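Local coordinates for protein sesquisabinene B synthase 2 (Santalum album, PDB 6A2A) that probably makes the sesquiterpene sesquisabinene B from a prenyl diphosphate, as a metal-dependent plant terpene synthase of the Tpsb subfamily, at residues V237-T240 against L241-Y244; G291-E295 against P296-E300; A485-S488 against Q489-R493. One frame throughout, in Å; residues are numbered along the deposited sequence.

Interaction 1 of 3, residues V237-T240 against L241-Y244; sequences VNLT and LLRY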
ATOM      1  N   VAL A 237       1.743  42.158  15.217  1.00 43.14           N
ATOM      2  CA  VAL A 237       2.334  40.960  14.599  1.00 41.90           C
ATOM      3  C   VAL A 237       3.840  40.918  14.870  1.00 40.25           C
ATOM      4  O   VAL A 237       4.550  41.924  14.714  1.00 43.19           O
ATOM      5  CB  VAL A 237       2.042  40.899  13.086  1.00 38.51           C
ATOM      6  CG1 VAL A 237       2.372  42.204  12.371  1.00 43.95           C
ATOM      7  CG2 VAL A 237       2.775  39.737  12.430  1.00 40.30           C
ATOM      8  N   ASN A 238       4.313  39.743  15.270  1.00 35.01           N
ATOM      9  CA  ASN A 238       5.720  39.395  15.364  1.00 34.61           C
ATOM     10  C   ASN A 238       6.115  38.677  14.078  1.00 42.32           C
ATOM     11  O   ASN A 238       5.659  37.525  13.835  1.00 31.69           O
ATOM     12  CB  ASN A 238       6.008  38.513  16.587  1.00 34.15           C
ATOM     13  CG  ASN A 238       7.468  38.171  16.810  1.00 35.77           C
ATOM     14  OD1 ASN A 238       8.137  37.588  15.953  1.00 35.25           O
ATOM     15  ND2 ASN A 238       7.973  38.489  17.992  1.00 38.75           N
ATOM     16  N   LEU A 239       6.999  39.308  13.288  1.00 35.24           N
ATOM     17  CA  LEU A 239       7.320  38.781  11.945  1.00 34.74           C
ATOM     18  C   LEU A 239       8.096  37.468  12.043  1.00 29.53           C
ATOM     19  O   LEU A 239       8.015  36.685  11.140  1.00 31.23           O
ATOM     20  CB  LEU A 239       8.120  39.801  11.122  1.00 34.34           C
ATOM     21  CG  LEU A 239       7.344  41.036  10.680  1.00 39.72           C
ATOM     22  CD1 LEU A 239       8.279  42.039  10.014  1.00 40.85           C
ATOM     23  CD2 LEU A 239       6.214  40.668   9.731  1.00 40.24           C
ATOM     24  N   THR A 240       8.905  37.262  13.056  1.00 31.30           N
ATOM     25  CA  THR A 240       9.649  36.003  13.205  1.00 30.75           C
ATOM     26  C   THR A 240       8.653  34.848  13.467  1.00 28.62           C
ATOM     27  O   THR A 240       8.778  33.772  12.920  1.00 30.04           O
ATOM     28  CB  THR A 240      10.620  36.039  14.388  1.00 34.66           C
ATOM     29  OG1 THR A 240      11.602  37.076  14.241  1.00 38.31           O
ATOM     30  CG2 THR A 240      11.328  34.716  14.580  1.00 36.69           C
ATOM     31  N   LEU A 241       7.726  35.086  14.372  1.00 31.00           N
ATOM     32  CA  LEU A 241       6.692  34.062  14.691  1.00 29.30           C
ATOM     33  C   LEU A 241       5.896  33.776  13.408  1.00 32.52           C
ATOM     34  O   LEU A 241       5.698  32.613  13.055  1.00 30.54           O
ATOM     35  CB  LEU A 241       5.782  34.546  15.827  1.00 28.29           C
ATOM     36  CG  LEU A 241       4.637  33.589  16.191  1.00 26.83           C
ATOM     37  CD1 LEU A 241       5.183  32.213  16.564  1.00 30.43           C
ATOM     38  CD2 LEU A 241       3.777  34.121  17.303  1.00 30.41           C
ATOM     39  N   LEU A 242       5.472  34.838  12.708  1.00 29.99           N
ATOM     40  CA  LEU A 242       4.689  34.722  11.496  1.00 28.59           C
ATOM     41  C   LEU A 242       5.476  33.923  10.467  1.00 33.27           C
ATOM     42  O   LEU A 242       4.932  32.983   9.860  1.00 27.43           O
ATOM     43  CB  LEU A 242       4.287  36.096  10.935  1.00 29.96           C
ATOM     44  CG  LEU A 242       3.575  36.054   9.581  1.00 29.21           C
ATOM     45  CD1 LEU A 242       2.214  35.355   9.701  1.00 30.50           C
ATOM     46  CD2 LEU A 242       3.399  37.441   8.975  1.00 28.74           C
ATOM     47  N   ARG A 243       6.742  34.289  10.260  1.00 26.81           N
ATOM     48  CA  ARG A 243       7.563  33.610   9.302  1.00 29.96           C
ATOM     49  C   ARG A 243       7.677  32.115   9.646  1.00 26.95           C
ATOM     50  O   ARG A 243       7.588  31.261   8.745  1.00 29.13           O
ATOM     51  CB  ARG A 243       8.955  34.264   9.251  1.00 31.44           C
ATOM     52  CG  ARG A 243       8.987  35.576   8.469  1.00 38.40           C
ATOM     53  CD  ARG A 243      10.310  36.334   8.646  1.00 40.79           C
ATOM     54  NE  ARG A 243      11.461  35.582   8.147  1.00 44.32           N
ATOM     55  CZ  ARG A 243      12.638  35.504   8.764  1.00 47.25           C
ATOM     56  NH1 ARG A 243      13.553  34.646   8.335  1.00 48.57           N
ATOM     57  NH2 ARG A 243      12.881  36.248   9.830  1.00 44.02           N
ATOM     58  N   TYR A 244       7.906  31.786  10.908  1.00 28.94           N
ATOM     59  CA  TYR A 244       8.010  30.395  11.342  1.00 25.58           C
ATOM     60  C   TYR A 244       6.665  29.662  11.111  1.00 25.50           C
ATOM     61  O   TYR A 244       6.675  28.507  10.675  1.00 27.67           O
ATOM     62  CB  TYR A 244       8.398  30.265  12.811  1.00 26.48           C
ATOM     63  CG  TYR A 244       8.549  28.833  13.260  1.00 27.24           C
ATOM     64  CD1 TYR A 244       9.445  27.974  12.652  1.00 29.93           C
ATOM     65  CD2 TYR A 244       7.725  28.313  14.235  1.00 30.15           C
ATOM     66  CE1 TYR A 244       9.524  26.636  12.999  1.00 32.62           C
ATOM     67  CE2 TYR A 244       7.815  26.979  14.619  1.00 31.26           C
ATOM     68  CZ  TYR A 244       8.697  26.137  13.982  1.00 29.01           C
ATOM     69  OH  TYR A 244       8.827  24.849  14.389  1.00 29.60           O
TER
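Asn238 O accepts from Leu242 N at 2.9 Å, and Leu239 O to Arg243 N and Thr240 O to Tyr244 N continue the i to i+4 ladder of the first turn of helix 239-270. The side chain of Asn238 adds the cap. Its CG stands anti to the backbone N (chi1 -176°), which carries the amide back over the opening turn. There OD1 accepts from Leu241 N at 3.0 Å, a nearly straight bond (166° at the hydrogen) with the donor tilted from the amide plane. The side chains of Asn238 and Leu241 cross at about a right angle, and Asn238 OD1 lies 3.8 Å from Leu241 CB. On another side of the turn Val237 CG2 meets Leu242 CD2 at 4.2 Å, and Leu239 CD2 approaches the same methyl at 4.3 Å. The aliphatic part of Arg243 runs past the carbonyl of Leu239, with CG 3.1 Å from Leu239 O. Its guanidinium then reaches a salt bridge from NE to Glu565. Leu241 is buried against Phe84, Thr87 and Tyr231. Asn238 thus forms a classic asparagine N-cap, at the start of the long helix that follows helix 220-232.

Interaction 2 of 3, residues G291-E295 against P296-E300; sequences GMLFE and PNLGE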
ATOM      1  N   GLY A 291      -8.427  17.246  10.834  1.00 19.03           N
ATOM      2  CA  GLY A 291      -9.034  17.877  11.993  1.00 19.52           C
ATOM      3  C   GLY A 291      -8.866  17.051  13.264  1.00 19.67           C
ATOM      4  O   GLY A 291      -8.648  17.598  14.349  1.00 21.27           O
ATOM      5  N   MET A 292      -8.972  15.733  13.161  1.00 17.23           N
ATOM      6  CA  MET A 292      -8.816  14.842  14.293  1.00 17.91           C
ATOM      7  C   MET A 292      -7.366  14.847  14.785  1.00 17.73           C
ATOM      8  O   MET A 292      -7.157  14.884  15.980  1.00 19.76           O
ATOM      9  CB  MET A 292      -9.232  13.392  13.950  1.00 18.02           C
ATOM     10  CG  MET A 292      -9.023  12.422  15.058  1.00 18.07           C
ATOM     11  SD  MET A 292      -9.500  10.735  14.472  1.00 21.16           S
ATOM     12  CE  MET A 292      -9.351   9.840  15.997  1.00 20.05           C
ATOM     13  N   LEU A 293      -6.398  14.785  13.877  1.00 17.47           N
ATOM     14  CA  LEU A 293      -4.977  14.753  14.263  1.00 19.30           C
ATOM     15  C   LEU A 293      -4.196  15.195  13.030  1.00 19.28           C
ATOM     16  O   LEU A 293      -4.349  14.641  11.960  1.00 20.37           O
ATOM     17  CB  LEU A 293      -4.556  13.371  14.815  1.00 18.70           C
ATOM     18  CG  LEU A 293      -4.402  12.198  13.843  1.00 18.61           C
ATOM     19  CD1 LEU A 293      -3.965  10.928  14.535  1.00 20.17           C
ATOM     20  CD2 LEU A 293      -5.680  11.870  13.063  1.00 18.85           C
ATOM     21  N   PHE A 294      -3.388  16.271  13.177  1.00 20.08           N
ATOM     22  CA  PHE A 294      -2.648  16.799  12.050  1.00 17.53           C
ATOM     23  C   PHE A 294      -1.130  16.553  12.178  1.00 20.67           C
ATOM     24  O   PHE A 294      -0.401  16.657  11.172  1.00 22.30           O
ATOM     25  CB  PHE A 294      -2.921  18.307  11.882  1.00 18.70           C
ATOM     26  CG  PHE A 294      -2.201  19.115  12.941  1.00 19.16           C
ATOM     27  CD1 PHE A 294      -0.885  19.478  12.762  1.00 20.71           C
ATOM     28  CD2 PHE A 294      -2.830  19.454  14.130  1.00 20.31           C
ATOM     29  CE1 PHE A 294      -0.219  20.191  13.750  1.00 22.50           C
ATOM     30  CE2 PHE A 294      -2.132  20.079  15.157  1.00 22.10           C
ATOM     31  CZ  PHE A 294      -0.842  20.486  14.930  1.00 22.62           C
ATOM     32  N   GLU A 295      -0.624  16.252  13.375  1.00 21.02           N
ATOM     33  CA  GLU A 295       0.821  16.222  13.595  1.00 23.18           C
ATOM     34  C   GLU A 295       1.522  15.190  12.709  1.00 21.90           C
ATOM     35  O   GLU A 295       1.138  14.028  12.590  1.00 22.05           O
ATOM     36  CB  GLU A 295       1.157  15.966  15.066  1.00 23.38           C
ATOM     37  CG  GLU A 295       0.557  16.970  16.004  1.00 27.10           C
ATOM     38  CD  GLU A 295      -0.870  16.818  16.509  1.00 31.96           C
ATOM     39  OE1 GLU A 295      -1.735  16.191  15.840  1.00 22.50           O
ATOM     40  OE2 GLU A 295      -1.155  17.479  17.530  1.00 43.25           O
ATOM     41  N   PRO A 296       2.636  15.594  12.089  1.00 24.51           N
ATOM     42  CA  PRO A 296       3.410  14.673  11.330  1.00 23.23           C
ATOM     43  C   PRO A 296       3.766  13.368  12.047  1.00 21.59           C
ATOM     44  O   PRO A 296       3.748  12.280  11.370  1.00 24.71           O
ATOM     45  CB  PRO A 296       4.704  15.417  11.034  1.00 24.39           C
ATOM     46  CG  PRO A 296       4.304  16.841  11.036  1.00 27.50           C
ATOM     47  CD  PRO A 296       3.120  16.964  11.960  1.00 26.20           C
ATOM     48  N   ASN A 297       4.045  13.403  13.352  1.00 23.83           N
ATOM     49  CA  ASN A 297       4.568  12.208  13.989  1.00 26.64           C
ATOM     50  C   ASN A 297       3.448  11.171  14.189  1.00 28.06           C
ATOM     51  O   ASN A 297       3.726  10.074  14.670  1.00 25.47           O
ATOM     52  CB  ASN A 297       5.248  12.487  15.324  1.00 33.11           C
ATOM     53  CG  ASN A 297       6.665  13.010  15.150  1.00 37.73           C
ATOM     54  OD1 ASN A 297       7.274  12.867  14.089  1.00 39.69           O
ATOM     55  ND2 ASN A 297       7.188  13.623  16.198  1.00 42.52           N
ATOM     56  N   LEU A 298       2.210  11.546  13.883  1.00 23.59           N
ATOM     57  CA  LEU A 298       1.086  10.599  13.946  1.00 20.83           C
ATOM     58  C   LEU A 298       0.600  10.249  12.534  1.00 22.02           C
ATOM     59  O   LEU A 298      -0.563   9.822  12.422  1.00 20.75           O
ATOM     60  CB  LEU A 298      -0.048  11.221  14.760  1.00 22.87           C
ATOM     61  CG  LEU A 298       0.153  11.161  16.274  1.00 26.90           C
ATOM     62  CD1 LEU A 298      -0.822  12.059  17.014  1.00 29.48           C
ATOM     63  CD2 LEU A 298       0.015   9.717  16.722  1.00 32.92           C
ATOM     64  N   GLY A 299       1.456  10.347  11.506  1.00 20.84           N
ATOM     65  CA  GLY A 299       1.118  10.025  10.128  1.00 23.32           C
ATOM     66  C   GLY A 299       0.495   8.643   9.946  1.00 22.42           C
ATOM     67  O   GLY A 299      -0.520   8.488   9.276  1.00 22.52           O
ATOM     68  N   GLU A 300       1.145   7.604  10.446  1.00 22.03           N
ATOM     69  CA  GLU A 300       0.617   6.259  10.220  1.00 23.07           C
ATOM     70  C   GLU A 300      -0.789   6.082  10.817  1.00 21.76           C
ATOM     71  O   GLU A 300      -1.630   5.383  10.187  1.00 19.31           O
ATOM     72  CB  GLU A 300       1.525   5.180  10.818  1.00 27.46           C
ATOM     73  CG  GLU A 300       2.687   4.878   9.894  1.00 33.63           C
ATOM     74  CD  GLU A 300       3.441   3.638  10.326  1.00 38.88           C
ATOM     75  OE1 GLU A 300       4.168   3.726  11.334  1.00 44.81           O
ATOM     76  OE2 GLU A 300       3.197   2.587   9.721  1.00 40.67           O
TER
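Leu293 and Leu298 meet through methyl and methylene groups: Leu293 CD1 lies 3.9 Å from Leu298 CB and 4.2 Å from Leu298 CD1. The two side chains cross at about a right angle. Leu293 CG sits between its own backbone N and carbonyl carbon (chi1 73°), which sets CD1 against Leu298 CB. The polar link beside them is a backbone bond, Leu298 N to Glu295 O at 3.0 Å. This i to i+3 bond closes a turn over Pro296 and Asn297, which form a short 3-10 segment. The turn joins helix 281-292 to helix 299-321, within the metal-binding domain of the terpene synthase fold. Leu298 is the N-cap residue of the second helix. Glu295 bends back at chi2 (84°). Its carboxylate carbon CD lies 3.8 Å above one face of the Phe294 ring, offset toward the rim, while OE1 takes a weak bond from Phe294 N at 3.1 Å. Further out, Arg302 NH1 donates to both Leu293 O and Glu295 O, tying the linker to the helix it leads into. Phe294 O accepts from His256, and Tyr95 meets the Phe294 ring edge-to-face. Phe524 of helix 521-535 touches Leu293 and Leu298, and Pro296 rests on Val252 and Phe255 of helix 239-270.

Interaction 3 of 3, residues A485-S488 against Q489-R493; sequences AGAS and QEVAR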
ATOM      1  N   ALA A 485     -41.959  15.713  22.280  1.00 62.78           N
ATOM      2  CA  ALA A 485     -42.503  16.800  23.027  1.00 62.39           C
ATOM      3  C   ALA A 485     -43.585  17.551  22.322  1.00 60.22           C
ATOM      4  O   ALA A 485     -44.237  18.338  22.928  1.00 66.18           O
ATOM      5  CB  ALA A 485     -41.360  17.733  23.414  1.00 61.75           C
ATOM      6  N   GLY A 486     -43.754  17.331  21.032  1.00 52.72           N
ATOM      7  CA  GLY A 486     -44.688  18.090  20.251  1.00 49.74           C
ATOM      8  C   GLY A 486     -44.146  19.500  20.076  1.00 52.07           C
ATOM      9  O   GLY A 486     -44.875  20.459  19.987  1.00 59.20           O
ATOM     10  N   ALA A 487     -42.845  19.641  19.993  1.00 47.72           N
ATOM     11  CA  ALA A 487     -42.244  20.930  19.880  1.00 43.43           C
ATOM     12  C   ALA A 487     -42.092  21.359  18.463  1.00 40.22           C
ATOM     13  O   ALA A 487     -42.158  20.576  17.587  1.00 42.38           O
ATOM     14  CB  ALA A 487     -40.908  20.904  20.560  1.00 45.96           C
ATOM     15  N   SER A 488     -41.873  22.633  18.243  1.00 41.63           N
ATOM     16  CA  SER A 488     -41.676  23.137  16.910  1.00 43.27           C
ATOM     17  C   SER A 488     -40.262  22.920  16.452  1.00 43.77           C
ATOM     18  O   SER A 488     -39.416  22.628  17.228  1.00 38.87           O
ATOM     19  CB  SER A 488     -41.918  24.610  16.879  1.00 44.52           C
ATOM     20  OG  SER A 488     -41.012  25.274  17.690  1.00 46.50           O
ATOM     21  N   GLN A 489     -40.009  23.155  15.180  1.00 43.09           N
ATOM     22  CA  GLN A 489     -38.680  22.987  14.667  1.00 43.38           C
ATOM     23  C   GLN A 489     -37.736  23.926  15.351  1.00 43.87           C
ATOM     24  O   GLN A 489     -36.683  23.519  15.727  1.00 42.48           O
ATOM     25  CB  GLN A 489     -38.620  23.197  13.178  1.00 44.68           C
ATOM     26  CG  GLN A 489     -37.410  22.599  12.509  1.00 48.47           C
ATOM     27  CD  GLN A 489     -36.233  23.543  12.461  1.00 50.16           C
ATOM     28  OE1 GLN A 489     -35.110  23.145  12.604  1.00 54.68           O
ATOM     29  NE2 GLN A 489     -36.504  24.802  12.251  1.00 42.29           N
ATOM     30  N   GLU A 490     -38.117  25.173  15.560  1.00 40.53           N
ATOM     31  CA  GLU A 490     -37.236  26.118  16.223  1.00 43.80           C
ATOM     32  C   GLU A 490     -36.945  25.777  17.680  1.00 40.38           C
ATOM     33  O   GLU A 490     -35.843  25.888  18.134  1.00 36.01           O
ATOM     34  CB  GLU A 490     -37.802  27.527  16.124  1.00 47.10           C
ATOM     35  CG  GLU A 490     -38.101  27.932  14.703  1.00 56.18           C
ATOM     36  CD  GLU A 490     -39.290  27.208  14.082  1.00 59.35           C
ATOM     37  OE1 GLU A 490     -40.325  27.054  14.726  1.00 60.52           O
ATOM     38  OE2 GLU A 490     -39.188  26.796  12.930  1.00 62.48           O
ATOM     39  N   VAL A 491     -37.966  25.360  18.400  1.00 38.75           N
ATOM     40  CA  VAL A 491     -37.817  25.024  19.790  1.00 34.78           C
ATOM     41  C   VAL A 491     -36.965  23.783  19.904  1.00 36.23           C
ATOM     42  O   VAL A 491     -36.137  23.689  20.769  1.00 31.81           O
ATOM     43  CB  VAL A 491     -39.167  24.770  20.442  1.00 37.63           C
ATOM     44  CG1 VAL A 491     -39.022  24.032  21.736  1.00 33.33           C
ATOM     45  CG2 VAL A 491     -39.875  26.080  20.686  1.00 40.83           C
ATOM     46  N   ALA A 492     -37.196  22.832  19.020  1.00 30.38           N
ATOM     47  CA  ALA A 492     -36.445  21.606  19.034  1.00 32.48           C
ATOM     48  C   ALA A 492     -34.971  21.819  18.671  1.00 31.88           C
ATOM     49  O   ALA A 492     -34.123  21.227  19.249  1.00 29.73           O
ATOM     50  CB  ALA A 492     -37.088  20.604  18.134  1.00 32.35           C
ATOM     51  N   ARG A 493     -34.694  22.689  17.716  1.00 32.13           N
ATOM     52  CA  ARG A 493     -33.343  23.000  17.343  1.00 31.71           C
ATOM     53  C   ARG A 493     -32.651  23.640  18.530  1.00 31.70           C
ATOM     54  O   ARG A 493     -31.544  23.326  18.828  1.00 28.71           O
ATOM     55  CB  ARG A 493     -33.296  23.917  16.124  1.00 30.08           C
ATOM     56  CG  ARG A 493     -31.908  24.301  15.668  1.00 30.66           C
ATOM     57  CD  ARG A 493     -31.817  24.955  14.297  1.00 33.53           C
ATOM     58  NE  ARG A 493     -32.180  24.075  13.207  1.00 36.50           N
ATOM     59  CZ  ARG A 493     -31.322  23.332  12.538  1.00 34.10           C
ATOM     60  NH1 ARG A 493     -30.062  23.376  12.816  1.00 35.11           N
ATOM     61  NH2 ARG A 493     -31.734  22.560  11.593  1.00 39.77           N
TER
HETATM   62  O   HOH W   1     -41.759  28.028  17.677  1.00 51.18           O
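Ser488 grips the first turn of helix 489-510 with two hydrogen bonds, one from its backbone and one from its side chain. Its carbonyl O accepts from Ala492 N at 2.9 Å. Its hydroxyl OG accepts from Val491 N at 3.1 Å, with 161° at the hydrogen. This is a serine N-cap. OG lies between the backbone N and carbonyl carbon of Ser488 (chi1 62°), and this rotation brings it to the N-H of Val491. The methyl CG2 of Val491 packs beside the hydroxyl, 3.3 Å from Ser488 OG. Replacing Ser488 by an alanine would probably leave Val491 N without its capping acceptor and the nearby water without its closer partner.

Water links the cap to Glu490. The molecule lies 2.9 Å from Ser488 OG and gives a weak hydrogen bond to Glu490 OE1. A bend at chi2 (70°) folds the Glu490 carboxylate back beside the serine, with OE1 3.6 Å from Ser488 CB.

Further polar bonds run along the helix. Arg493 NE donates to Gln489 OE1 at 3.1 Å, on a lone pair, with the oxygen at the edge of the guanidinium and close to its plane. Gln489 NE2 reaches Glu490 OE2 by a weak bond. The guanidinium has other partners: NH1 donates to Leu462 O, and Tyr538 offers a cation-pi contact.

Apolar contact is small. Ala487 CB touches Val491 CG1 at 3.8 Å, between the residue before the N-cap and the first turn. Ala492 is buried on Ile478, Tyr481 and Met482 of helix 477-485.

The start of this helix, at the surface of the protein, is therefore held mainly by polar bonds, and the carboxylate of Glu490 near its N-terminus would be likely to interact favourably with the helix dipole.

The three contacts come in series along the chain, each at a helix start: helix 239-270 for interaction 1, helix 299-321 for interaction 2, helix 489-510 for interaction 3. Interactions 1 and 2 are the nearest pair, with centres 24 Å apart and nearest atoms about 10 Å apart. Helix 239-270 connects them, for it begins in interaction 1 and touches Pro296 further along. Interaction 3 lies on the opposite side of the chain's centre from both, its centre 48 Å from interaction 1 and 39 Å from interaction 2. Interactions 2 and 3 both lie in the metal-binding domain of the terpene synthase family. All three are local packing away from the magnesium-binding residues, in a mainly helical chain.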